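Local coordinates for hypothetical protein (Pseudomonas aeruginosa, PDB 2H9F), which probably isomerises methylaconitate as a member of the PrpF family, at residues Val168-Pro182 and Thr371-Ile383. Residues are numbered along the deposited sequence; the frame is centred on the assembly and turned at random.
Sequences VTFPAAEIVLEFLDP and TVTKAIMSRSARI
Ile175, Leu177 and Phe179 sit opposite Arg379, Met377 and Ala375 as hydrogen-bonded pairs, each exchanging two backbone bonds, so strand 175-180 runs antiparallel to 371-379 with axes 4.6 Å apart. Leu177 N reaches Met377 O at 2.8 Å, almost in line with that carbonyl. The ladder ends where Asp181 N meets Thr373 O, at 2.7 Å but from well above the carbonyl plane; the chain bends at Asp181, and Pro182 then packs its ring on Val372 and Ala375. Beyond the ladder, waters take over: one links Ala173 O to Ala381 N, another Pro182 O to Val372 O.

On the face with Val176, Glu178 and Leu180 the polar contacts gather. The hydroxyl of Ser378 donates to Glu174 OE2 (2.5 Å), on the anti lone pair; Glu174 gets there because its chain is fully extended, with CG anti to the backbone N (chi1 -180°). Glu178 and Lys374 run side by side in the same direction, and their ends form a weak salt bridge, OE1 to NZ 3.4 Å. Lys374 also has a long, weak ion pair with Glu362, while its CG lies against Leu180 CD2. Val176 CG1 packs on Ile376 CG2 at 3.8 Å.

The other face is mainly apolar. Met377, present as selenomethionine, bends at chi3 (76°) and packs CE on Phe179 CE1 at 3.8 Å; its SE lies 5.0 Å from the centre of the Phe179 ring, oblique to it, as a Met-aromatic contact, and also over one face of the Arg379 guanidinium, near the rim. Ile175 CD1 touches Ala381 CB, and Thr110 of helix 106-118 packs against Ile175, Leu177 and Arg379.

Strand 144-153 pairs with the other edge of 175-180, so this is a classic antiparallel beta ladder placing 175-180 between two neighbours, with a classic bulge at Thr373 and Lys374 opposite Glu362 on the long 369-386 strand of this PrpF-family protein.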
# COMPACT_ATOMS: atom_id res chain seq x y z
N VAL A 168 5.01 12.09 7.55
CA VAL A 168 6.30 11.52 7.10
C VAL A 168 7.04 10.97 8.28
O VAL A 168 7.44 11.67 9.19
CB VAL A 168 7.15 12.57 6.40
CG1 VAL A 168 8.51 12.01 5.95
CG2 VAL A 168 6.37 13.12 5.21
N THR A 169 7.25 9.67 8.22
CA THR A 169 7.75 8.92 9.31
C THR A 169 9.11 9.45 9.75
O THR A 169 9.35 9.62 10.92
CB THR A 169 7.87 7.42 8.83
OG1 THR A 169 6.66 7.04 8.13
CG2 THR A 169 8.16 6.52 10.00
N PHE A 170 10.01 9.68 8.79
CA PHE A 170 11.39 10.05 9.14
C PHE A 170 11.73 11.47 8.64
O PHE A 170 11.26 11.88 7.60
CB PHE A 170 12.37 9.08 8.53
CG PHE A 170 12.11 7.64 8.89
CD1 PHE A 170 12.62 7.11 10.07
CD2 PHE A 170 11.37 6.83 8.06
CE1 PHE A 170 12.38 5.80 10.40
CE2 PHE A 170 11.11 5.52 8.41
CZ PHE A 170 11.63 5.01 9.56
N PRO A 171 12.53 12.20 9.39
CA PRO A 171 12.95 13.53 9.02
C PRO A 171 13.88 13.53 7.82
O PRO A 171 14.56 12.53 7.53
CB PRO A 171 13.65 14.07 10.29
CG PRO A 171 13.96 12.96 11.09
CD PRO A 171 13.08 11.81 10.70
N ALA A 172 13.86 14.64 7.10
CA ALA A 172 14.61 14.78 5.87
C ALA A 172 14.89 16.27 5.72
O ALA A 172 14.59 17.05 6.63
CB ALA A 172 13.85 14.21 4.70
N ALA A 173 15.49 16.66 4.60
CA ALA A 173 15.88 18.04 4.38
C ALA A 173 14.65 18.84 4.00
O ALA A 173 13.75 18.34 3.30
CB ALA A 173 16.91 18.08 3.27
N GLU A 174 14.62 20.09 4.44
CA GLU A 174 13.48 20.97 4.19
C GLU A 174 13.57 21.55 2.80
O GLU A 174 14.64 21.96 2.36
CB GLU A 174 13.47 22.10 5.24
CG GLU A 174 12.35 23.05 5.08
CD GLU A 174 12.32 24.12 6.17
OE1 GLU A 174 13.25 24.16 7.01
OE2 GLU A 174 11.33 24.90 6.23
N ILE A 175 12.46 21.48 2.08
CA ILE A 175 12.30 22.15 0.79
C ILE A 175 11.16 23.13 0.98
O ILE A 175 10.03 22.74 1.26
CB ILE A 175 11.92 21.18 -0.33
CG1 ILE A 175 13.07 20.19 -0.55
CG2 ILE A 175 11.67 21.93 -1.63
CD1 ILE A 175 12.76 18.95 -1.45
N VAL A 176 11.44 24.42 0.85
CA VAL A 176 10.41 25.44 0.91
C VAL A 176 9.81 25.59 -0.50
O VAL A 176 10.55 25.69 -1.47
CB VAL A 176 11.05 26.80 1.34
CG1 VAL A 176 10.05 27.94 1.24
CG2 VAL A 176 11.65 26.69 2.75
N LEU A 177 8.48 25.61 -0.58
CA LEU A 177 7.77 25.80 -1.82
C LEU A 177 7.05 27.12 -1.81
O LEU A 177 6.48 27.47 -0.78
CB LEU A 177 6.72 24.69 -2.01
CG LEU A 177 7.16 23.22 -2.05
CD1 LEU A 177 5.93 22.30 -1.98
CD2 LEU A 177 8.01 22.91 -3.30
N GLU A 178 7.03 27.81 -2.95
CA GLU A 178 6.23 29.01 -3.14
C GLU A 178 5.29 28.80 -4.32
O GLU A 178 5.74 28.62 -5.43
CB GLU A 178 7.07 30.27 -3.47
CG GLU A 178 8.28 30.44 -2.64
CD GLU A 178 8.95 31.82 -2.83
OE1 GLU A 178 8.75 32.48 -3.86
OE2 GLU A 178 9.67 32.23 -1.90
N PHE A 179 3.99 28.86 -4.05
CA PHE A 179 2.98 28.79 -5.07
C PHE A 179 2.60 30.21 -5.44
O PHE A 179 2.03 30.95 -4.64
CB PHE A 179 1.79 28.01 -4.54
CG PHE A 179 2.08 26.57 -4.28
CD1 PHE A 179 2.70 26.19 -3.11
CD2 PHE A 179 1.79 25.60 -5.21
CE1 PHE A 179 3.00 24.86 -2.85
CE2 PHE A 179 2.07 24.25 -4.96
CZ PHE A 179 2.68 23.89 -3.78
N LEU A 180 2.95 30.60 -6.66
CA LEU A 180 2.71 31.95 -7.11
C LEU A 180 1.28 32.11 -7.59
O LEU A 180 0.74 31.24 -8.29
CB LEU A 180 3.68 32.33 -8.23
CG LEU A 180 5.17 32.21 -7.88
CD1 LEU A 180 6.03 32.90 -8.97
CD2 LEU A 180 5.52 32.79 -6.53
N ASP A 181 0.67 33.23 -7.22
CA ASP A 181 -0.69 33.59 -7.67
C ASP A 181 -1.64 32.41 -7.57
O ASP A 181 -2.25 32.03 -8.56
CB ASP A 181 -0.68 34.18 -9.10
CG ASP A 181 0.23 35.45 -9.22
OD1 ASP A 181 0.23 36.35 -8.32
OD2 ASP A 181 0.97 35.53 -10.24
N PRO A 182 -1.77 31.83 -6.38
CA PRO A 182 -2.58 30.64 -6.15
C PRO A 182 -4.09 30.88 -6.32
O PRO A 182 -4.57 32.00 -6.11
CB PRO A 182 -2.24 30.27 -4.69
CG PRO A 182 -1.86 31.55 -4.05
CD PRO A 182 -1.16 32.33 -5.13
N THR A 371 -5.48 40.63 -3.12
CA THR A 371 -5.06 39.53 -3.99
C THR A 371 -3.89 38.79 -3.34
O THR A 371 -2.93 39.43 -2.92
CB THR A 371 -4.55 40.09 -5.29
OG1 THR A 371 -5.62 40.81 -5.90
CG2 THR A 371 -4.13 39.01 -6.25
N VAL A 372 -3.96 37.46 -3.29
CA VAL A 372 -2.87 36.66 -2.73
C VAL A 372 -1.88 36.40 -3.85
O VAL A 372 -2.25 35.91 -4.90
CB VAL A 372 -3.33 35.32 -2.14
CG1 VAL A 372 -2.12 34.53 -1.54
CG2 VAL A 372 -4.41 35.54 -1.09
N THR A 373 -0.63 36.76 -3.64
CA THR A 373 0.36 36.60 -4.68
C THR A 373 1.25 35.38 -4.45
O THR A 373 1.86 34.88 -5.41
CB THR A 373 1.23 37.86 -4.80
OG1 THR A 373 1.83 38.15 -3.54
CG2 THR A 373 0.40 39.05 -5.29
N LYS A 374 1.35 34.93 -3.20
CA LYS A 374 2.11 33.72 -2.86
C LYS A 374 1.50 32.95 -1.71
O LYS A 374 1.04 33.54 -0.75
CB LYS A 374 3.53 34.04 -2.40
CG LYS A 374 4.43 34.74 -3.40
CD LYS A 374 5.78 34.99 -2.73
CE LYS A 374 6.83 35.54 -3.66
NZ LYS A 374 8.13 35.67 -2.97
N ALA A 375 1.58 31.62 -1.81
CA ALA A 375 1.44 30.71 -0.66
C ALA A 375 2.78 30.01 -0.46
O ALA A 375 3.34 29.46 -1.39
CB ALA A 375 0.37 29.68 -0.92
N ILE A 376 3.26 30.00 0.76
CA ILE A 376 4.57 29.46 1.09
C ILE A 376 4.44 28.40 2.17
O ILE A 376 3.77 28.60 3.18
CB ILE A 376 5.53 30.60 1.58
CG1 ILE A 376 5.58 31.74 0.54
CG2 ILE A 376 6.95 30.05 1.83
CD1 ILE A 376 6.22 33.00 1.02
N MSE A 377 5.07 27.25 1.94
CA MSE A 377 5.05 26.14 2.90
C MSE A 377 6.29 25.31 2.74
O MSE A 377 7.00 25.44 1.76
CB MSE A 377 3.82 25.29 2.65
CG MSE A 377 3.81 24.68 1.25
SE MSE A 377 2.07 23.97 0.78
CE MSE A 377 1.13 25.58 0.39
N SER A 378 6.58 24.46 3.72
CA SER A 378 7.74 23.61 3.70
C SER A 378 7.34 22.15 3.66
O SER A 378 6.43 21.69 4.38
CB SER A 378 8.58 23.84 4.96
OG SER A 378 9.21 25.10 4.90
N ARG A 379 8.04 21.40 2.83
CA ARG A 379 7.86 19.94 2.75
C ARG A 379 9.21 19.30 2.59
O ARG A 379 10.25 19.94 2.82
CB ARG A 379 6.90 19.64 1.59
CG ARG A 379 5.50 20.12 1.93
CD ARG A 379 4.45 19.67 1.01
NE ARG A 379 3.17 20.05 1.61
CZ ARG A 379 2.08 20.44 0.94
NH1 ARG A 379 2.05 20.54 -0.41
NH2 ARG A 379 0.98 20.76 1.65
N SER A 380 9.21 18.00 2.31
CA SER A 380 10.47 17.30 2.08
C SER A 380 10.19 16.25 1.04
O SER A 380 9.06 15.89 0.85
CB SER A 380 10.98 16.65 3.36
OG SER A 380 10.16 15.56 3.76
N ALA A 381 11.26 15.75 0.42
CA ALA A 381 11.19 14.71 -0.61
C ALA A 381 12.41 13.79 -0.48
O ALA A 381 13.47 14.21 -0.03
CB ALA A 381 11.19 15.31 -1.93
N ARG A 382 12.28 12.53 -0.87
CA ARG A 382 13.45 11.70 -1.06
C ARG A 382 13.22 10.58 -2.06
O ARG A 382 12.08 10.08 -2.24
CB ARG A 382 13.94 11.07 0.27
CG ARG A 382 12.96 10.23 0.96
CD ARG A 382 13.52 9.69 2.34
NE ARG A 382 14.31 8.54 2.11
CZ ARG A 382 13.94 7.27 2.29
NH1 ARG A 382 12.77 6.90 2.78
NH2 ARG A 382 14.82 6.34 2.00
N ILE A 383 14.31 10.19 -2.72
CA ILE A 383 14.30 9.05 -3.61
C ILE A 383 14.23 7.77 -2.80
O ILE A 383 15.02 7.57 -1.86
CB ILE A 383 15.54 9.05 -4.57
CG1 ILE A 383 15.38 10.17 -5.61
CG2 ILE A 383 15.67 7.68 -5.29
CD1 ILE A 383 16.67 10.39 -6.45
O HOH W 1 13.94 16.76 1.33
O HOH W 2 -3.89 34.70 -6.46